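Local coordinates for protein endoribonuclease AbiQ (Lactococcus lactis, PDB 4GLK) that cleaves RNA as the toxin of a type III toxin-antitoxin system, probably in a sequence-specific way, and is neutralised by its cognate repeat RNA antitoxin AntiQ, at residues A[137-140]-A[141-145]; A[145-148]-A[149-153]. The protein carries 1 engineered substitution. All coordinates share one frame; numbering follows the deposited sequence.

Interaction 1 of 2, residues A[137-140]-A[141-145]; sequences YRKA and AHEKD
Ala141 N continues the regular four-residue pattern, donating to Tyr137 O at 2.9 Å, and its small methyl rests against that same oxygen. At His142 the turn widens. Arg138 O takes both the regular bond from His142 N, well off its carbonyl plane, and the wider one from Glu143 N, at 2.8 Å and almost straight (N-H...O 167°), which is the pi-type spacing of five residues. The imidazole of His142 offers its face to the edge of the Tyr137 ring in an offset edge-to-face pair, planes at 79° and centroids 5.5 Å apart. Tyr137 suits this place because the hydroxyl of the same ring bonds to Glu159 and Lys156 in helix 155-166. Glu143 runs beside Lys139, whose bend at chi2 (-101°) brings its end towards Glu143 and Asp145; the bridge from Lys139 NZ to Glu143 OE1 is weak at 3.5 Å, and separately Lys139 CE packs 3.3 Å from Glu143 OE2. Lys144 takes positive phi, turning the chain out of the helix, while its aliphatic part passes Ala140 O. Asp145 N bonds to Lys139 O at 2.9 Å and its OD2 forms a long ion pair with Lys139 NZ (3.9 Å), so the one ammonium group reaches both acids, neither of them closely. The arrangement is that of a helix C-terminus ending in a pi-type turn, with a salt-bridge network where the chain leaves the helix.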
ATOM      1  N   TYR A 137      -1.490   3.610 -11.349  1.00 21.47           N
ATOM      2  CA  TYR A 137      -0.376   3.030 -12.122  1.00 20.90           C
ATOM      3  C   TYR A 137      -0.296   3.624 -13.528  1.00 24.18           C
ATOM      4  O   TYR A 137       0.750   4.154 -13.902  1.00 22.75           O
ATOM      5  CB  TYR A 137      -0.512   1.508 -12.186  1.00 21.93           C
ATOM      6  CG  TYR A 137       0.671   0.800 -12.810  1.00 25.95           C
ATOM      7  CD1 TYR A 137       1.791   0.476 -12.053  1.00 27.73           C
ATOM      8  CD2 TYR A 137       0.652   0.415 -14.148  1.00 27.53           C
ATOM      9  CE1 TYR A 137       2.867  -0.210 -12.613  1.00 29.20           C
ATOM     10  CE2 TYR A 137       1.723  -0.276 -14.718  1.00 28.43           C
ATOM     11  CZ  TYR A 137       2.830  -0.577 -13.948  1.00 34.16           C
ATOM     12  OH  TYR A 137       3.889  -1.251 -14.501  1.00 37.46           O
ATOM     13  N   ARG A 138      -1.412   3.592 -14.274  1.00 21.29           N
ATOM     14  CA  ARG A 138      -1.491   4.085 -15.645  1.00 21.78           C
ATOM     15  C   ARG A 138      -1.283   5.592 -15.739  1.00 27.68           C
ATOM     16  O   ARG A 138      -0.494   6.043 -16.578  1.00 28.04           O
ATOM     17  CB  ARG A 138      -2.813   3.675 -16.305  1.00 19.65           C
ATOM     18  CG  ARG A 138      -2.969   2.170 -16.488  1.00 19.53           C
ATOM     19  CD  ARG A 138      -4.214   1.901 -17.301  1.00 28.64           C
ATOM     20  NE  ARG A 138      -4.704   0.524 -17.179  1.00 31.01           N
ATOM     21  CZ  ARG A 138      -4.809  -0.322 -18.195  1.00 56.25           C
ATOM     22  NH1 ARG A 138      -4.405   0.026 -19.409  1.00 57.64           N
ATOM     23  NH2 ARG A 138      -5.297  -1.539 -17.999  1.00 47.53           N
ATOM     24  N   LYS A 139      -1.955   6.363 -14.878  1.00 23.19           N
ATOM     25  CA  LYS A 139      -1.823   7.836 -14.873  1.00 24.52           C
ATOM     26  C   LYS A 139      -0.391   8.282 -14.575  1.00 29.83           C
ATOM     27  O   LYS A 139       0.109   9.181 -15.242  1.00 30.82           O
ATOM     28  CB  LYS A 139      -2.810   8.478 -13.886  1.00 26.08           C
ATOM     29  CG  LYS A 139      -4.273   8.374 -14.331  1.00 31.15           C
ATOM     30  CD  LYS A 139      -4.789   9.661 -14.943  1.00 29.73           C
ATOM     31  CE  LYS A 139      -6.158   9.496 -15.546  1.00 38.86           C
ATOM     32  NZ  LYS A 139      -6.593  10.737 -16.241  1.00 49.05           N
ATOM     33  N   ALA A 140       0.289   7.616 -13.628  1.00 27.07           N
ATOM     34  CA  ALA A 140       1.676   7.986 -13.279  1.00 27.19           C
ATOM     35  C   ALA A 140       2.755   7.460 -14.237  1.00 34.39           C
ATOM     36  O   ALA A 140       3.698   8.188 -14.561  1.00 33.77           O
ATOM     37  CB  ALA A 140       1.995   7.542 -11.857  1.00 26.92           C
ATOM     38  N   ALA A 141       2.655   6.175 -14.621  1.00 32.73           N
ATOM     39  CA  ALA A 141       3.662   5.500 -15.440  1.00 32.85           C
ATOM     40  C   ALA A 141       3.448   5.511 -16.942  1.00 38.37           C
ATOM     41  O   ALA A 141       4.431   5.479 -17.686  1.00 39.35           O
ATOM     42  CB  ALA A 141       3.833   4.074 -14.948  1.00 33.62           C
ATOM     43  N   HIS A 142       2.195   5.546 -17.413  1.00 34.67           N
ATOM     44  CA  HIS A 142       1.913   5.504 -18.847  1.00 35.47           C
ATOM     45  C   HIS A 142       1.462   6.852 -19.419  1.00 41.92           C
ATOM     46  O   HIS A 142       1.953   7.259 -20.470  1.00 41.44           O
ATOM     47  CB  HIS A 142       0.879   4.410 -19.172  1.00 36.68           C
ATOM     48  CG  HIS A 142       1.317   3.007 -18.835  1.00 40.76           C
ATOM     49  ND1 HIS A 142       0.421   1.968 -18.853  1.00 42.99           N
ATOM     50  CD2 HIS A 142       2.529   2.517 -18.499  1.00 43.19           C
ATOM     51  CE1 HIS A 142       1.102   0.878 -18.526  1.00 42.72           C
ATOM     52  NE2 HIS A 142       2.381   1.175 -18.303  1.00 43.02           N
ATOM     53  N   GLU A 143       0.517   7.517 -18.739  1.00 37.14           N
ATOM     54  CA  GLU A 143      -0.046   8.791 -19.156  1.00 37.31           C
ATOM     55  C   GLU A 143       0.866   9.937 -18.769  1.00 43.07           C
ATOM     56  O   GLU A 143       0.874  10.961 -19.454  1.00 42.90           O
ATOM     57  CB  GLU A 143      -1.415   9.000 -18.501  1.00 38.77           C
ATOM     58  CG  GLU A 143      -2.405   9.752 -19.344  1.00 52.20           C
ATOM     59  CD  GLU A 143      -3.804   9.881 -18.769  1.00 74.13           C
ATOM     60  OE1 GLU A 143      -4.394  10.972 -18.904  1.00 70.87           O
ATOM     61  OE2 GLU A 143      -4.342   8.889 -18.231  1.00 69.95           O
ATOM     62  N   LYS A 144       1.616   9.778 -17.661  1.00 41.37           N
ATOM     63  CA  LYS A 144       2.517  10.798 -17.133  1.00 41.66           C
ATOM     64  C   LYS A 144       1.730  12.073 -16.730  1.00 45.44           C
ATOM     65  O   LYS A 144       2.246  13.183 -16.838  1.00 45.34           O
ATOM     66  CB  LYS A 144       3.683  11.087 -18.115  1.00 44.43           C
ATOM     67  CG  LYS A 144       5.055  10.510 -17.716  1.00 55.56           C
ATOM     68  CD  LYS A 144       5.307   9.000 -17.964  1.00 65.22           C
ATOM     69  CE  LYS A 144       4.909   8.484 -19.329  1.00 82.46           C
ATOM     70  NZ  LYS A 144       5.569   9.197 -20.467  1.00 92.24           N
ATOM     71  N   ASP A 145       0.481  11.871 -16.232  1.00 41.25           N
ATOM     72  CA  ASP A 145      -0.447  12.901 -15.708  1.00 39.64           C
ATOM     73  C   ASP A 145       0.225  13.589 -14.537  1.00 42.26           C
ATOM     74  O   ASP A 145       0.718  12.919 -13.627  1.00 41.93           O
ATOM     75  CB  ASP A 145      -1.773  12.268 -15.249  1.00 40.22           C
ATOM     76  CG  ASP A 145      -2.796  13.213 -14.633  1.00 48.06           C
ATOM     77  OD1 ASP A 145      -2.560  13.695 -13.497  1.00 48.51           O
ATOM     78  OD2 ASP A 145      -3.879  13.382 -15.234  1.00 50.04           O
TER

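Interaction 2 of 2, residues A[145-148]-A[149-153]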
ATOM      1  N   ASP A 145       0.481  11.871 -16.232  1.00 41.25           N
ATOM      2  CA  ASP A 145      -0.447  12.901 -15.708  1.00 39.64           C
ATOM      3  C   ASP A 145       0.225  13.589 -14.537  1.00 42.26           C
ATOM      4  O   ASP A 145       0.718  12.919 -13.627  1.00 41.93           O
ATOM      5  CB  ASP A 145      -1.773  12.268 -15.249  1.00 40.22           C
ATOM      6  CG  ASP A 145      -2.796  13.213 -14.633  1.00 48.06           C
ATOM      7  OD1 ASP A 145      -2.560  13.695 -13.497  1.00 48.51           O
ATOM      8  OD2 ASP A 145      -3.879  13.382 -15.234  1.00 50.04           O
ATOM      9  N   GLY A 146       0.225  14.918 -14.594  1.00 37.75           N
ATOM     10  CA  GLY A 146       0.837  15.821 -13.629  1.00 36.50           C
ATOM     11  C   GLY A 146       0.621  15.505 -12.169  1.00 37.17           C
ATOM     12  O   GLY A 146       1.589  15.350 -11.430  1.00 37.33           O
ATOM     13  N   TYR A 147      -0.648  15.413 -11.746  1.00 32.13           N
ATOM     14  CA  TYR A 147      -1.003  15.175 -10.350  1.00 30.75           C
ATOM     15  C   TYR A 147      -0.498  13.826  -9.833  1.00 33.47           C
ATOM     16  O   TYR A 147       0.075  13.757  -8.749  1.00 33.75           O
ATOM     17  CB  TYR A 147      -2.520  15.366 -10.111  1.00 30.69           C
ATOM     18  CG  TYR A 147      -2.949  15.108  -8.677  1.00 30.22           C
ATOM     19  CD1 TYR A 147      -2.954  16.129  -7.737  1.00 31.19           C
ATOM     20  CD2 TYR A 147      -3.342  13.836  -8.265  1.00 30.19           C
ATOM     21  CE1 TYR A 147      -3.345  15.898  -6.421  1.00 32.88           C
ATOM     22  CE2 TYR A 147      -3.707  13.584  -6.946  1.00 30.79           C
ATOM     23  CZ  TYR A 147      -3.714  14.620  -6.028  1.00 39.51           C
ATOM     24  OH  TYR A 147      -4.083  14.369  -4.731  1.00 39.21           O
ATOM     25  N   TYR A 148      -0.714  12.768 -10.610  1.00 28.66           N
ATOM     26  CA  TYR A 148      -0.320  11.418 -10.231  1.00 27.74           C
ATOM     27  C   TYR A 148       1.191  11.198 -10.232  1.00 31.44           C
ATOM     28  O   TYR A 148       1.699  10.575  -9.300  1.00 30.40           O
ATOM     29  CB  TYR A 148      -1.026  10.387 -11.114  1.00 28.28           C
ATOM     30  CG  TYR A 148      -2.523  10.320 -10.902  1.00 28.37           C
ATOM     31  CD1 TYR A 148      -3.380  11.229 -11.516  1.00 29.54           C
ATOM     32  CD2 TYR A 148      -3.090   9.282 -10.171  1.00 29.09           C
ATOM     33  CE1 TYR A 148      -4.764  11.134 -11.371  1.00 31.54           C
ATOM     34  CE2 TYR A 148      -4.470   9.176 -10.014  1.00 30.58           C
ATOM     35  CZ  TYR A 148      -5.304  10.107 -10.612  1.00 40.09           C
ATOM     36  OH  TYR A 148      -6.661   9.982 -10.459  1.00 42.21           O
ATOM     37  N   LEU A 149       1.902  11.691 -11.268  1.00 29.35           N
ATOM     38  CA  LEU A 149       3.360  11.542 -11.427  1.00 30.93           C
ATOM     39  C   LEU A 149       4.103  12.096 -10.228  1.00 34.15           C
ATOM     40  O   LEU A 149       4.993  11.430  -9.707  1.00 33.18           O
ATOM     41  CB  LEU A 149       3.847  12.308 -12.675  1.00 31.98           C
ATOM     42  CG  LEU A 149       4.524  11.550 -13.818  1.00 38.08           C
ATOM     43  CD1 LEU A 149       5.017  12.536 -14.846  1.00 38.71           C
ATOM     44  CD2 LEU A 149       5.726  10.722 -13.334  1.00 40.45           C
ATOM     45  N   LYS A 150       3.733  13.323  -9.800  1.00 31.08           N
ATOM     46  CA  LYS A 150       4.352  14.030  -8.681  1.00 30.51           C
ATOM     47  C   LYS A 150       4.154  13.394  -7.298  1.00 33.17           C
ATOM     48  O   LYS A 150       5.022  13.539  -6.432  1.00 34.00           O
ATOM     49  CB  LYS A 150       3.982  15.518  -8.700  1.00 32.21           C
ATOM     50  CG  LYS A 150       2.577  15.862  -8.214  1.00 40.09           C
ATOM     51  CD  LYS A 150       2.358  17.360  -8.263  1.00 45.57           C
ATOM     52  CE  LYS A 150       1.118  17.768  -7.522  1.00 51.50           C
ATOM     53  NZ  LYS A 150       1.319  17.692  -6.054  1.00 53.42           N
ATOM     54  N   PHE A 151       3.006  12.729  -7.082  1.00 29.05           N
ATOM     55  CA  PHE A 151       2.685  12.063  -5.808  1.00 28.09           C
ATOM     56  C   PHE A 151       3.106  10.622  -5.759  1.00 30.55           C
ATOM     57  O   PHE A 151       3.326  10.075  -4.682  1.00 30.84           O
ATOM     58  CB  PHE A 151       1.176  12.131  -5.504  1.00 29.44           C
ATOM     59  CG  PHE A 151       0.771  13.351  -4.712  1.00 30.88           C
ATOM     60  CD1 PHE A 151       1.227  13.538  -3.411  1.00 32.80           C
ATOM     61  CD2 PHE A 151      -0.040  14.329  -5.276  1.00 34.44           C
ATOM     62  CE1 PHE A 151       0.867  14.678  -2.683  1.00 36.01           C
ATOM     63  CE2 PHE A 151      -0.414  15.462  -4.538  1.00 35.27           C
ATOM     64  CZ  PHE A 151       0.052  15.632  -3.251  1.00 33.83           C
ATOM     65  N   SER A 152       3.179   9.985  -6.891  1.00 28.24           N
ATOM     66  CA  SER A 152       3.467   8.570  -6.851  1.00 29.69           C
ATOM     67  C   SER A 152       4.887   8.173  -7.052  1.00 32.28           C
ATOM     68  O   SER A 152       5.697   8.961  -7.540  1.00 29.95           O
ATOM     69  CB  SER A 152       2.517   7.784  -7.748  1.00 36.20           C
ATOM     70  OG  SER A 152       2.610   8.273  -9.071  1.00 52.95           O
ATOM     71  N   CYS A 153       5.201   6.954  -6.595  1.00 31.11           N
ATOM     72  CA  CYS A 153       6.488   6.288  -6.727  1.00 32.51           C
ATOM     73  C   CYS A 153       6.749   6.168  -8.214  1.00 34.81           C
ATOM     74  O   CYS A 153       5.800   6.064  -9.001  1.00 33.99           O
ATOM     75  CB  CYS A 153       6.426   4.903  -6.087  1.00 34.09           C
ATOM     76  SG  CYS A 153       6.410   4.901  -4.271  1.00 39.12           S
TER
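Tyr147, with CG trans to its own N (chi1 179°), and Phe151, with chi1 at -90°, swing their rings together one turn apart on the short helix 146-151, whose N-cap is Asp145. The rings meet obliquely, planes 54° apart: Phe151 CD2 sits over one face of the tyrosine towards its rim, and Phe151 CE2 comes to 3.5 Å from Tyr147 CE1. Two broad aromatic side chains suit positions four residues apart, where they can rest on each other along one side of so short a helix; Arg69 adds a cation-pi contact to the tyrosine. At the start of the helix the carboxylate of Asp145 accepts weakly from Tyr147 N, OD1 at 3.1 Å, a capping bond typical of aspartate at this position. Asp145 also gives its carbonyl to the first regular bond, with Leu149 N 2.9 Å from Asp145 O. The carbonyl of Gly146 receives Lys150 N weakly, the N lying 3.4 Å from Gly146 O. The aliphatic stem of Lys150 runs past the carbonyls of Gly146 and Tyr147, with CG 3.3 Å from Tyr147 O. Tyr148 turns its ring towards helix 126-143, touching Val135, Val136 and Lys139, a buried place suited to a large aromatic. At the other end the helix closes on one carbonyl: Tyr148 O receives Ser152 N at 2.9 Å and also the hydroxyl of Ser152, whose modelled OG-to-O distance of 2.5 Å is doubtfully short.

How the interactions relate
Interactions 1 and 2 follow directly along the chain, their centres about 8 Å apart, and share Asp145, which ends the first and opens the second. Interaction 1 finishes helix 126-143; interaction 2 spans the whole of helix 146-151, the next and much shorter one. The chain changes direction at the junction, and the two helices touch: Lys139 CB lies 3.5 Å from Tyr148 CG, and Leu149 CD2 the same distance from Ala140 O. Both belong to the helical part of the ToxN toxin fold that accompanies its antiparallel sheet. At the end of interaction 2, the backbone of Cys153 bonds to His90 of strand 79-94, tying this pair of helices to the sheet.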